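Local coordinates for acetylxylan esterase / glucomannan deacetylase (Cellvibrio japonicus, PDB 2WAA), which removes acetyl groups from acetylated xylan and glucomannan during the breakdown of plant cell wall polysaccharides, at residues T235-P240 with A246-T251; G24-N29 with H221-P226; M169-A174 with R327-Q332; A152-D155 with R159-N162; E290-Q293 with R299-Y302. All blocks are in the same frame, centred on the assembly; numbering follows the deposited sequence.

Contact 1 of 5, residues T235-P240 with A246-T251; sequences TNDFSP and ATYINT. With ACT (acetate ion), chain C.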
# COMPACT_ATOMS: atom_id res chain seq x y z
N THR A 235 -9.06 13.44 3.82
CA THR A 235 -10.50 13.25 3.60
C THR A 235 -11.22 13.06 4.94
O THR A 235 -12.25 13.70 5.20
CB THR A 235 -10.76 12.02 2.77
OG1 THR A 235 -10.05 12.18 1.53
CG2 THR A 235 -12.26 11.86 2.47
N ASN A 236 -10.71 12.19 5.78
CA ASN A 236 -11.51 11.83 6.98
C ASN A 236 -11.48 12.93 8.03
O ASN A 236 -12.44 13.08 8.81
CB ASN A 236 -11.06 10.45 7.50
CG ASN A 236 -11.31 9.37 6.47
OD1 ASN A 236 -12.44 9.24 5.96
ND2 ASN A 236 -10.23 8.62 6.08
N ASP A 237 -10.38 13.68 8.09
CA ASP A 237 -10.33 14.83 8.99
C ASP A 237 -11.43 15.84 8.69
O ASP A 237 -11.88 16.57 9.59
CB ASP A 237 -9.00 15.56 8.89
CG ASP A 237 -7.85 14.70 9.36
OD1 ASP A 237 -7.84 14.35 10.57
OD2 ASP A 237 -6.98 14.36 8.51
N PHE A 238 -11.78 15.94 7.40
CA PHE A 238 -12.80 16.93 6.93
C PHE A 238 -14.22 16.37 6.87
O PHE A 238 -15.18 17.11 6.59
CB PHE A 238 -12.39 17.50 5.54
CG PHE A 238 -11.25 18.47 5.63
CD1 PHE A 238 -10.01 18.03 6.09
CD2 PHE A 238 -11.40 19.81 5.35
CE1 PHE A 238 -8.94 18.90 6.22
CE2 PHE A 238 -10.35 20.70 5.48
CZ PHE A 238 -9.11 20.27 5.92
N SER A 239 -14.38 15.08 7.16
CA SER A 239 -15.71 14.47 7.09
C SER A 239 -16.69 15.06 8.08
O SER A 239 -17.83 15.36 7.71
CB SER A 239 -15.62 12.96 7.25
OG SER A 239 -14.92 12.46 6.15
N PRO A 240 -16.26 15.25 9.33
CA PRO A 240 -17.21 15.89 10.25
C PRO A 240 -17.46 17.37 9.95
O PRO A 240 -18.52 17.87 10.31
CB PRO A 240 -16.53 15.77 11.62
CG PRO A 240 -15.46 14.67 11.45
CD PRO A 240 -15.02 14.83 10.03
N ALA A 246 -5.35 26.31 12.94
CA ALA A 246 -4.07 26.24 13.66
C ALA A 246 -3.74 24.83 14.12
O ALA A 246 -2.61 24.41 14.04
CB ALA A 246 -4.02 27.25 14.86
N THR A 247 -4.73 24.09 14.61
CA THR A 247 -4.49 22.76 15.14
C THR A 247 -4.02 21.82 14.01
O THR A 247 -3.04 21.08 14.13
CB THR A 247 -5.79 22.16 15.70
OG1 THR A 247 -6.27 22.95 16.80
CG2 THR A 247 -5.55 20.73 16.19
N TYR A 248 -4.72 21.87 12.91
CA TYR A 248 -4.37 21.00 11.80
C TYR A 248 -2.99 21.33 11.23
O TYR A 248 -2.16 20.43 10.99
CB TYR A 248 -5.43 21.11 10.72
CG TYR A 248 -5.40 19.90 9.82
CD1 TYR A 248 -6.12 18.77 10.17
CD2 TYR A 248 -4.68 19.91 8.63
CE1 TYR A 248 -6.13 17.63 9.35
CE2 TYR A 248 -4.70 18.80 7.77
CZ TYR A 248 -5.42 17.67 8.16
OH TYR A 248 -5.45 16.55 7.38
N ILE A 249 -2.73 22.61 10.99
CA ILE A 249 -1.46 22.99 10.39
C ILE A 249 -0.32 22.67 11.34
O ILE A 249 0.75 22.17 10.93
CB ILE A 249 -1.44 24.48 9.99
CG1 ILE A 249 -2.41 24.73 8.80
CG2 ILE A 249 0.02 24.97 9.69
CD1 ILE A 249 -2.60 26.22 8.51
N ASN A 250 -0.52 22.90 12.64
CA ASN A 250 0.56 22.58 13.55
C ASN A 250 0.82 21.07 13.61
O ASN A 250 1.98 20.65 13.71
CB ASN A 250 0.29 23.15 14.95
CG ASN A 250 0.43 24.65 14.98
OD1 ASN A 250 1.15 25.26 14.14
ND2 ASN A 250 -0.21 25.27 15.95
N THR A 251 -0.22 20.25 13.55
CA THR A 251 0.08 18.84 13.55
C THR A 251 0.61 18.32 12.22
O THR A 251 1.49 17.47 12.24
CB THR A 251 -0.91 17.92 14.36
OG1 THR A 251 -1.23 16.69 13.67
CG2 THR A 251 -2.12 18.67 14.79
C ACT C . -11.67 6.91 3.54
O ACT C . -12.78 6.28 3.63
OXT ACT C . -10.73 6.46 4.23
CH3 ACT C . -11.47 8.12 2.66
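Y248, on helix 245-262, meets both D237 and F238 of the short, weakly bonded helical turn 235-238, in the SGNH-type hydrolase domain of this GDSL-family esterase. These three residues form a buried cluster. Y248 CG lies anti to the backbone N (chi1 -159°), which sends the ring across to the turn, and tyrosine suits the place by offering both a donor and an aromatic face. A carboxylate suits the donor: Y248 OH gives its hydrogen to D237 OD2 at 2.9 Å, coming from above the carboxylate plane. OD2 is also held by the backbone N of L189, and OD1 by that of I190. F238 supplies the apolar half. Its ring turns an edge toward one face of Y248 in a T-shaped pair, centroids 5.8 Å apart and planes at 80°, with CE1 over the outer part of that face.

On the solvent side, A246, T247 and N250 are exposed on their helix and P240 beyond the turn. Buried N236 belongs instead to the active site; it is inferred to stabilise the transition state, and an amide can donate to an oxyanion. An acetate, probably from the crystallisation liquor, is also bonded to the backbone N of S141 and G186 and to H316 NE2. N236 ND2, which also donates to R187 O, reaches ACT OXT at 2.9 Å with a nearly straight N-H...O angle of 169°.

Contact 2 of 5, residues G24-N29 with H221-P226; sequences GRTHIN and HHRYQP. With GOL (glycerol), chain J.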
# COMPACT_ATOMS: atom_id res chain seq x y z
N GLY A 24 7.14 -3.81 0.49
CA GLY A 24 5.99 -3.49 1.40
C GLY A 24 6.35 -3.94 2.81
O GLY A 24 7.28 -4.75 3.01
N ARG A 25 5.66 -3.41 3.80
CA ARG A 25 5.97 -3.76 5.18
C ARG A 25 5.57 -5.18 5.60
O ARG A 25 4.39 -5.57 5.47
CB ARG A 25 5.30 -2.77 6.12
CG ARG A 25 5.90 -1.36 5.94
CD ARG A 25 5.40 -0.39 7.03
NE ARG A 25 5.93 0.96 6.84
CZ ARG A 25 5.66 1.98 7.67
NH1 ARG A 25 4.93 1.79 8.74
NH2 ARG A 25 6.15 3.19 7.44
N THR A 26 6.53 -5.92 6.14
CA THR A 26 6.25 -7.26 6.68
C THR A 26 6.87 -7.40 8.08
O THR A 26 7.89 -6.77 8.39
CB THR A 26 6.83 -8.37 5.76
OG1 THR A 26 8.27 -8.22 5.67
CG2 THR A 26 6.19 -8.30 4.36
N HIS A 27 6.26 -8.24 8.92
CA HIS A 27 6.82 -8.58 10.22
C HIS A 27 7.41 -10.00 10.11
O HIS A 27 6.75 -10.90 9.61
CB HIS A 27 5.73 -8.58 11.27
CG HIS A 27 6.27 -8.85 12.64
ND1 HIS A 27 6.99 -7.91 13.33
CD2 HIS A 27 6.28 -9.98 13.40
CE1 HIS A 27 7.39 -8.43 14.49
NE2 HIS A 27 6.96 -9.68 14.55
N ILE A 28 8.67 -10.16 10.53
CA ILE A 28 9.33 -11.45 10.41
C ILE A 28 9.11 -12.19 11.73
O ILE A 28 9.55 -11.70 12.82
CB ILE A 28 10.82 -11.28 10.20
CG1 ILE A 28 11.08 -10.46 8.93
CG2 ILE A 28 11.52 -12.69 10.09
CD1 ILE A 28 12.58 -10.15 8.73
N ASN A 29 8.35 -13.29 11.68
CA ASN A 29 8.08 -14.05 12.90
C ASN A 29 9.22 -14.99 13.29
O ASN A 29 10.11 -15.24 12.51
CB ASN A 29 6.80 -14.86 12.78
CG ASN A 29 5.61 -13.99 12.49
OD1 ASN A 29 5.29 -13.08 13.27
ND2 ASN A 29 4.95 -14.25 11.39
N HIS A 221 12.57 2.12 10.16
CA HIS A 221 12.64 2.86 8.88
C HIS A 221 13.86 2.57 8.05
O HIS A 221 13.90 2.85 6.85
CB HIS A 221 12.51 4.35 9.16
CG HIS A 221 11.17 4.71 9.67
ND1 HIS A 221 10.05 4.62 8.89
CD2 HIS A 221 10.76 5.12 10.90
CE1 HIS A 221 8.99 4.97 9.61
NE2 HIS A 221 9.40 5.26 10.83
N HIS A 222 14.88 2.00 8.68
CA HIS A 222 16.08 1.64 7.96
C HIS A 222 15.73 0.57 6.94
O HIS A 222 16.46 0.32 5.99
CB HIS A 222 17.13 1.11 8.96
CG HIS A 222 18.45 0.78 8.33
ND1 HIS A 222 18.74 -0.45 7.77
CD2 HIS A 222 19.57 1.54 8.15
CE1 HIS A 222 19.96 -0.44 7.27
NE2 HIS A 222 20.49 0.75 7.49
N ARG A 223 14.60 -0.10 7.14
CA ARG A 223 14.20 -1.19 6.24
C ARG A 223 13.60 -0.68 4.93
O ARG A 223 13.41 -1.46 4.00
CB ARG A 223 13.17 -2.12 6.92
CG ARG A 223 13.68 -2.84 8.21
CD ARG A 223 12.51 -3.63 8.91
NE ARG A 223 12.08 -4.77 8.09
CZ ARG A 223 10.99 -5.50 8.33
NH1 ARG A 223 10.24 -5.25 9.40
NH2 ARG A 223 10.71 -6.52 7.53
N TYR A 224 13.20 0.60 4.88
CA TYR A 224 12.74 1.18 3.59
C TYR A 224 12.96 2.68 3.62
O TYR A 224 12.27 3.39 4.35
CB TYR A 224 11.25 0.87 3.39
CG TYR A 224 10.72 1.22 2.01
CD1 TYR A 224 11.00 0.42 0.91
CD2 TYR A 224 9.95 2.35 1.81
CE1 TYR A 224 10.53 0.72 -0.38
CE2 TYR A 224 9.45 2.67 0.50
CZ TYR A 224 9.75 1.85 -0.56
OH TYR A 224 9.25 2.11 -1.82
N GLN A 225 13.97 3.16 2.89
CA GLN A 225 14.27 4.60 2.88
C GLN A 225 13.84 5.12 1.51
O GLN A 225 14.53 4.88 0.50
CB GLN A 225 15.76 4.87 3.16
CG GLN A 225 16.08 4.82 4.67
CD GLN A 225 15.43 5.96 5.46
OE1 GLN A 225 14.61 6.71 4.92
NE2 GLN A 225 15.81 6.11 6.73
N PRO A 226 12.68 5.78 1.45
CA PRO A 226 12.14 6.21 0.16
C PRO A 226 12.82 7.47 -0.37
O PRO A 226 13.30 8.31 0.43
CB PRO A 226 10.67 6.51 0.48
CG PRO A 226 10.75 7.05 1.97
CD PRO A 226 11.78 6.12 2.58
C1 GOL J . 10.88 -10.13 4.55
O1 GOL J . 11.08 -8.98 5.31
C2 GOL J . 12.12 -11.02 4.51
O2 GOL J . 12.56 -10.88 3.18
C3 GOL J . 13.22 -10.40 5.38
O3 GOL J . 14.40 -11.17 5.30
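The backbone at 24-29 runs extended into the short strand 27-28, while 221-223 makes a single 3-10 turn, closed by a bond from Y224 N to H221 O, and the two segments meet where a side chain of the turn reaches a backbone carbonyl of the extended segment. R223 carries the contact. It grips one atom, the carbonyl T26 O, end-on with both terminal nitrogens: NH1 and NH2 each lie 3.0 Å from T26 O. The two approaches differ, for NH1 arrives nearly along the C=O axis whereas NH2 is tilted from the carbonyl plane. Sharing one acceptor bends both bonds, with N-H...O angles near 136°. Arginine suits the place because its long chain, bent at chi3 (68°), can carry two donors from an exposed turn to the main chain of 24-29.

The contact joins the N-terminal beta-sheet domain of this carbohydrate esterase family 2 enzyme, a region of antiparallel sheets, to the GDSL-type domain with its parallel sheet, and it lies away from the annotated sites. A glycerol, probably from the crystallisation liquor, sits beside this junction. Its O1 donates to T26 OG1 at 2.9 Å and accepts a weak bond from R223 NH2, near the guanidinium plane. I28 CG1 lies 4.2 Å from R223 NH2, and its CD1 also packs on the glycerol.

R25 is extended from CG to NE, which brings its NH2 to 4.0 Å from CE1 of H221. R25 NH1 donates to the carbonyls of F208 and Y206, and the H221 ring stacks on Y206.

Contact 3 of 5, residues M169-A174 with R327-Q332; sequences MLTAKA and RELTPQ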
# COMPACT_ATOMS: atom_id res chain seq x y z
N MET A 169 -0.01 2.53 -6.73
CA MET A 169 0.75 1.48 -7.45
C MET A 169 0.91 1.79 -8.94
O MET A 169 1.99 1.54 -9.51
CB MET A 169 0.20 0.08 -7.18
CG MET A 169 0.19 -0.28 -5.66
SD MET A 169 0.23 -2.09 -5.40
CE MET A 169 1.99 -2.43 -5.35
N LEU A 170 -0.12 2.38 -9.56
CA LEU A 170 -0.00 2.76 -10.99
C LEU A 170 1.03 3.84 -11.17
O LEU A 170 1.78 3.78 -12.14
CB LEU A 170 -1.34 3.28 -11.55
CG LEU A 170 -2.41 2.20 -11.62
CD1 LEU A 170 -3.71 2.86 -12.01
CD2 LEU A 170 -2.00 1.15 -12.62
N THR A 171 1.08 4.83 -10.25
CA THR A 171 2.05 5.91 -10.30
C THR A 171 3.49 5.36 -10.14
O THR A 171 4.38 5.76 -10.89
CB THR A 171 1.73 6.97 -9.24
OG1 THR A 171 0.43 7.54 -9.51
CG2 THR A 171 2.76 8.07 -9.24
N ALA A 172 3.69 4.49 -9.15
CA ALA A 172 5.01 3.84 -8.92
C ALA A 172 5.46 3.07 -10.15
O ALA A 172 6.64 3.18 -10.54
CB ALA A 172 4.98 2.93 -7.70
N LYS A 173 4.55 2.32 -10.75
CA LYS A 173 4.86 1.56 -11.99
C LYS A 173 5.28 2.51 -13.12
O LYS A 173 6.35 2.36 -13.73
CB LYS A 173 3.65 0.73 -12.44
CG LYS A 173 3.91 -0.09 -13.70
CD LYS A 173 2.61 -0.80 -14.05
CE LYS A 173 2.85 -1.99 -14.98
NZ LYS A 173 2.81 -1.48 -16.37
N ALA A 174 4.47 3.55 -13.37
CA ALA A 174 4.89 4.57 -14.35
C ALA A 174 6.27 5.19 -14.07
O ALA A 174 7.06 5.48 -15.01
CB ALA A 174 3.77 5.64 -14.51
N ARG A 327 -2.42 9.42 -13.87
CA ARG A 327 -2.05 10.29 -15.02
C ARG A 327 -1.88 11.78 -14.67
O ARG A 327 -1.08 12.52 -15.31
CB ARG A 327 -3.07 10.11 -16.15
CG ARG A 327 -3.03 8.73 -16.78
CD ARG A 327 -3.87 8.72 -18.06
NE ARG A 327 -5.28 9.03 -17.83
CZ ARG A 327 -6.22 8.10 -17.66
NH1 ARG A 327 -5.91 6.81 -17.70
NH2 ARG A 327 -7.47 8.46 -17.45
N GLU A 328 -2.62 12.27 -13.66
CA GLU A 328 -2.51 13.66 -13.26
C GLU A 328 -1.33 13.90 -12.36
O GLU A 328 -0.69 14.95 -12.41
CB GLU A 328 -3.77 14.12 -12.52
CG GLU A 328 -4.91 14.52 -13.39
CD GLU A 328 -5.95 15.28 -12.59
OE1 GLU A 328 -5.86 15.32 -11.34
OE2 GLU A 328 -6.85 15.86 -13.20
N LEU A 329 -1.06 12.92 -11.50
CA LEU A 329 -0.04 13.06 -10.46
C LEU A 329 1.35 12.81 -11.06
O LEU A 329 2.29 13.51 -10.75
CB LEU A 329 -0.32 12.02 -9.36
CG LEU A 329 0.74 11.80 -8.29
CD1 LEU A 329 0.98 13.15 -7.56
CD2 LEU A 329 0.27 10.75 -7.31
N THR A 330 1.46 11.78 -11.90
CA THR A 330 2.76 11.27 -12.38
C THR A 330 3.60 12.39 -13.01
O THR A 330 4.74 12.58 -12.61
CB THR A 330 2.57 10.03 -13.32
OG1 THR A 330 2.01 8.94 -12.54
CG2 THR A 330 3.94 9.60 -13.90
N PRO A 331 3.01 13.18 -13.93
CA PRO A 331 3.80 14.28 -14.54
C PRO A 331 4.36 15.31 -13.56
O PRO A 331 5.47 15.81 -13.75
CB PRO A 331 2.81 14.96 -15.51
CG PRO A 331 1.70 13.99 -15.73
CD PRO A 331 1.65 13.08 -14.50
N GLN A 332 3.58 15.62 -12.51
CA GLN A 332 4.02 16.54 -11.50
C GLN A 332 5.17 15.93 -10.69
O GLN A 332 6.15 16.63 -10.40
CB GLN A 332 2.87 16.92 -10.58
CG GLN A 332 1.71 17.63 -11.32
CD GLN A 332 0.59 17.99 -10.34
OE1 GLN A 332 0.72 18.92 -9.52
NE2 GLN A 332 -0.52 17.25 -10.40
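T171 and T330, the residues whose CA atoms come nearest at 5.8 Å, lie antiparallel, side by side, where helices 167-174 and 319-337 meet. The methyl CG2 of T171 is nearest to T330 OG1, at 3.5 Å, with T171 OG1 slightly farther, and no hydrogen bond joins the two hydroxyls. In both threonines OG1 is anti to the carbonyl carbon (chi1 -62° in T171, -65° in T330), and each hydroxyl is bonded to a carbonyl one turn back on its own helix, that of Y167 for T171 and that of A326 for T330. Threonine suits both positions: its hydroxyl is satisfied within the helix and its methyl is left for packing.

L329 lies across T171. Its CD2 comes 3.9 Å from T171 OG1 and only a little further from the methyl, which places one leucine branch against both arms of the threonine. On the other flank T330 CG2 meets A174 CB at 4.0 Å, and the small alanine lets the helices stay near each other at this exposed edge. No hydrogen bond joins the two segments; two threonines, an alanine and one leucine branch make the fit.

The axes of the two short segments approach to 9.5 Å with a crossing angle of -41°. Helix 319-337 is kinked at P331, whose N has no hydrogen to donate to the turn before. Helix 167-174 is backed by strand 177-183, at one margin of the parallel sheet, through M169 and A172.

Contact 4 of 5, residues A152-D155 with R159-N162; sequences AGED and RWWN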
# COMPACT_ATOMS: atom_id res chain seq x y z
N ALA A 152 -21.58 -3.50 -9.80
CA ALA A 152 -22.95 -3.01 -9.56
C ALA A 152 -23.86 -4.15 -9.07
O ALA A 152 -23.81 -5.25 -9.60
CB ALA A 152 -23.49 -2.40 -10.82
N GLY A 153 -24.63 -3.91 -8.02
CA GLY A 153 -25.49 -4.97 -7.48
C GLY A 153 -24.98 -5.66 -6.22
O GLY A 153 -25.78 -6.19 -5.43
N GLU A 154 -23.67 -5.68 -6.03
CA GLU A 154 -23.09 -6.31 -4.85
C GLU A 154 -23.10 -5.41 -3.61
O GLU A 154 -23.01 -4.20 -3.74
CB GLU A 154 -21.61 -6.66 -5.12
CG GLU A 154 -21.40 -7.76 -6.03
CD GLU A 154 -19.94 -8.11 -6.22
OE1 GLU A 154 -19.02 -7.51 -5.54
OE2 GLU A 154 -19.72 -8.98 -7.08
N ASP A 155 -23.20 -6.01 -2.43
CA ASP A 155 -22.93 -5.33 -1.17
C ASP A 155 -21.41 -5.22 -1.09
O ASP A 155 -20.71 -6.18 -1.39
CB ASP A 155 -23.43 -6.12 0.03
CG ASP A 155 -24.96 -6.22 0.08
OD1 ASP A 155 -25.64 -5.26 -0.36
OD2 ASP A 155 -25.45 -7.27 0.55
N ARG A 159 -13.54 -8.03 -1.05
CA ARG A 159 -13.12 -8.27 -2.42
C ARG A 159 -13.04 -7.00 -3.27
O ARG A 159 -12.30 -6.94 -4.25
CB ARG A 159 -14.07 -9.30 -3.10
CG ARG A 159 -13.46 -9.88 -4.40
CD ARG A 159 -14.57 -10.46 -5.30
NE ARG A 159 -15.58 -9.42 -5.56
CZ ARG A 159 -15.41 -8.37 -6.35
NH1 ARG A 159 -14.28 -8.20 -7.00
NH2 ARG A 159 -16.40 -7.47 -6.49
N TRP A 160 -13.75 -5.96 -2.86
CA TRP A 160 -13.74 -4.73 -3.61
C TRP A 160 -12.40 -4.00 -3.59
O TRP A 160 -12.20 -3.07 -4.37
CB TRP A 160 -14.82 -3.80 -3.05
CG TRP A 160 -16.21 -4.14 -3.49
CD1 TRP A 160 -16.72 -5.38 -3.86
CD2 TRP A 160 -17.31 -3.23 -3.55
NE1 TRP A 160 -18.05 -5.26 -4.18
CE2 TRP A 160 -18.45 -3.96 -3.98
CE3 TRP A 160 -17.44 -1.87 -3.25
CZ2 TRP A 160 -19.70 -3.36 -4.17
CZ3 TRP A 160 -18.68 -1.26 -3.45
CH2 TRP A 160 -19.79 -2.01 -3.89
N TRP A 161 -11.49 -4.36 -2.68
CA TRP A 161 -10.20 -3.68 -2.64
C TRP A 161 -9.22 -4.19 -3.72
O TRP A 161 -9.11 -5.40 -3.95
CB TRP A 161 -9.53 -3.89 -1.27
CG TRP A 161 -9.97 -2.94 -0.18
CD1 TRP A 161 -9.16 -2.06 0.49
CD2 TRP A 161 -11.28 -2.81 0.43
NE1 TRP A 161 -9.88 -1.37 1.44
CE2 TRP A 161 -11.17 -1.81 1.44
CE3 TRP A 161 -12.52 -3.43 0.22
CZ2 TRP A 161 -12.25 -1.40 2.23
CZ3 TRP A 161 -13.61 -3.05 1.04
CH2 TRP A 161 -13.46 -2.02 2.01
N ASN A 162 -8.50 -3.28 -4.37
CA ASN A 162 -7.53 -3.69 -5.37
C ASN A 162 -6.30 -2.81 -5.27
O ASN A 162 -6.36 -1.62 -5.58
CB ASN A 162 -8.19 -3.59 -6.74
CG ASN A 162 -7.31 -4.10 -7.86
OD1 ASN A 162 -6.08 -4.15 -7.73
ND2 ASN A 162 -7.92 -4.39 -9.00
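E154 lays its CB near the edge of the W160 indole and reaches along it with its carboxylate, the two side chains running head to tail. The glutamate chain is extended beyond CG, which carries OE1 to the indole nitrogen. That one oxygen takes two donors. W160 NE1 lies 2.8 Å from E154 OE1, with OE1 in the ring plane and the indole nitrogen almost straight beyond the end of the C-O bond. R159 NH2, also 2.8 Å from E154 OE1, comes in on the syn side in a salt bridge, with an N-H...O angle of 162°.

The flat groups are turned quite differently. Carboxylate and indole planes are 33° apart, whereas the guanidinium, at 81° to the carboxylate, meets OE1 with its edge, OE1 lying in the guanidinium plane. R159 is bent at chi3, folding the guanidinium back toward E154, and its NH2 also donates to the carbonyl of D149. Glutamate suits the place because it has the length to reach both donors and a charge to balance the arginine; tryptophan suits its own because it joins a large apolar surface to a single N-H. The six-membered ring also comes near the main chain, W160 CZ2 being 3.4 Å from E154 O.

The buried W160 side chain touches D314, assigned by inference to the charge-relay system, so this contact borders the probable catalytic triad of the SGNH-type fold. Both segments belong to the long connection between strand 133-139 and helix 167-174, and R159 O accepts from R104, just beyond strand 94-103 of the N-terminal part.

Contact 5 of 5, residues E290-Q293 with R299-Y302; sequences ETRQ and RVFY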
# COMPACT_ATOMS: atom_id res chain seq x y z
N GLU A 290 -0.01 26.50 3.91
CA GLU A 290 0.51 27.13 5.12
C GLU A 290 1.46 26.17 5.86
O GLU A 290 2.42 26.60 6.48
CB GLU A 290 -0.61 27.60 6.06
CG GLU A 290 -0.10 28.47 7.16
CD GLU A 290 -1.23 29.20 7.95
OE1 GLU A 290 -2.34 29.38 7.40
OE2 GLU A 290 -1.00 29.56 9.13
N THR A 291 1.16 24.88 5.82
CA THR A 291 2.12 23.88 6.38
C THR A 291 3.47 24.02 5.71
O THR A 291 4.53 24.01 6.36
CB THR A 291 1.54 22.48 6.19
OG1 THR A 291 0.28 22.42 6.93
CG2 THR A 291 2.54 21.35 6.62
N ARG A 292 3.48 24.10 4.39
CA ARG A 292 4.74 24.22 3.69
C ARG A 292 5.45 25.54 4.07
O ARG A 292 6.67 25.59 4.20
CB ARG A 292 4.54 24.08 2.18
CG ARG A 292 3.99 22.69 1.81
CD ARG A 292 3.87 22.46 0.30
NE ARG A 292 5.09 22.79 -0.41
CZ ARG A 292 5.32 23.96 -0.99
NH1 ARG A 292 4.38 24.89 -0.96
NH2 ARG A 292 6.47 24.20 -1.59
N GLN A 293 4.68 26.60 4.21
CA GLN A 293 5.27 27.88 4.62
C GLN A 293 5.96 27.75 5.98
O GLN A 293 7.13 28.18 6.15
CB GLN A 293 4.20 29.00 4.59
CG GLN A 293 4.75 30.33 5.13
CD GLN A 293 3.96 31.52 4.64
OE1 GLN A 293 3.60 31.60 3.46
NE2 GLN A 293 3.72 32.48 5.53
N ARG A 299 12.74 20.50 0.60
CA ARG A 299 12.41 19.11 0.29
C ARG A 299 10.90 18.82 0.30
O ARG A 299 10.50 17.66 0.16
CB ARG A 299 13.02 18.19 1.35
CG ARG A 299 14.50 18.18 1.34
CD ARG A 299 14.91 16.81 1.79
NE ARG A 299 15.12 16.84 3.20
CZ ARG A 299 14.82 15.87 4.05
NH1 ARG A 299 14.21 14.75 3.65
NH2 ARG A 299 15.13 16.05 5.32
N VAL A 300 10.08 19.84 0.51
CA VAL A 300 8.64 19.61 0.62
C VAL A 300 7.85 20.36 -0.43
O VAL A 300 7.99 21.60 -0.54
CB VAL A 300 8.07 20.02 2.02
CG1 VAL A 300 6.54 19.65 2.11
CG2 VAL A 300 8.82 19.29 3.10
N PHE A 301 7.04 19.63 -1.20
CA PHE A 301 6.36 20.22 -2.37
C PHE A 301 4.89 19.88 -2.34
O PHE A 301 4.43 19.15 -1.48
CB PHE A 301 7.02 19.69 -3.66
CG PHE A 301 8.46 20.10 -3.77
CD1 PHE A 301 8.78 21.36 -4.23
CD2 PHE A 301 9.46 19.31 -3.25
CE1 PHE A 301 10.12 21.80 -4.24
CE2 PHE A 301 10.78 19.71 -3.28
CZ PHE A 301 11.11 20.97 -3.77
N TYR A 302 4.16 20.43 -3.31
CA TYR A 302 2.73 20.26 -3.45
C TYR A 302 2.41 19.71 -4.84
O TYR A 302 3.03 20.13 -5.81
CB TYR A 302 2.04 21.63 -3.30
CG TYR A 302 0.53 21.56 -3.58
CD1 TYR A 302 -0.30 20.82 -2.75
CD2 TYR A 302 -0.05 22.21 -4.67
CE1 TYR A 302 -1.64 20.72 -2.99
CE2 TYR A 302 -1.43 22.10 -4.92
CZ TYR A 302 -2.20 21.36 -4.06
OH TYR A 302 -3.57 21.20 -4.22
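R292 holds the backbone carbonyl of V300 side-on with two nitrogens: NE is 3.1 Å and NH2 3.2 Å from V300 O. This describes one of two conformers of R292, so the grip may be partial. The oxygen lies near the guanidinium plane, but the two donors use it differently. NH2 comes in the carbonyl plane on a lone pair, whereas NE stands above that plane. Arginine suits the place because its NE and NH2 hydrogens lie on one side of a flat group and can converge on one oxygen, at the cost of some bending.

Around this bond lies a shell of packing. R292 CG meets V300 CG1 at 4.0 Å, and Y302 CB sits over one face of the guanidinium, 4.1 Å from R292 CD. The bend of R292 at chi3 (50°) turns the guanidinium edge toward V300 O. A branched valine fits a buried strand position facing a helix. Y302 begins toward the helix, but its ring leads away to bond through OH with E272.

Strand 300-302 is the outermost strand on its side of the parallel sheet, bonded to strand 267-270 through F301. Helix 278-295 covers it as the helical part of a beta-alpha-beta crossover, with T291 and E290 turned to helix 245-262.

In the fold
From the N terminus, segment 24-29 opens contact 2, whose loop of nearly two hundred residues closes at 221-226 and ties the N-terminal beta domain to the esterase domain. Contact 4 closes a short loop within that span. Segment 169-174 opens contact 3 before contact 2 has closed, so these two cross; contact 3 closes only at 327-332, near the C terminus, and encloses contacts 1 and 5 along the chain. Those two are local and follow one another: contact 1 joins 235-238 to helix 245-262, contact 5 helix 278-295 to strand 300-302. They touch where I249 packs on E290 and T291. Contacts 2 and 4 lie on opposite sides of the chain's centre.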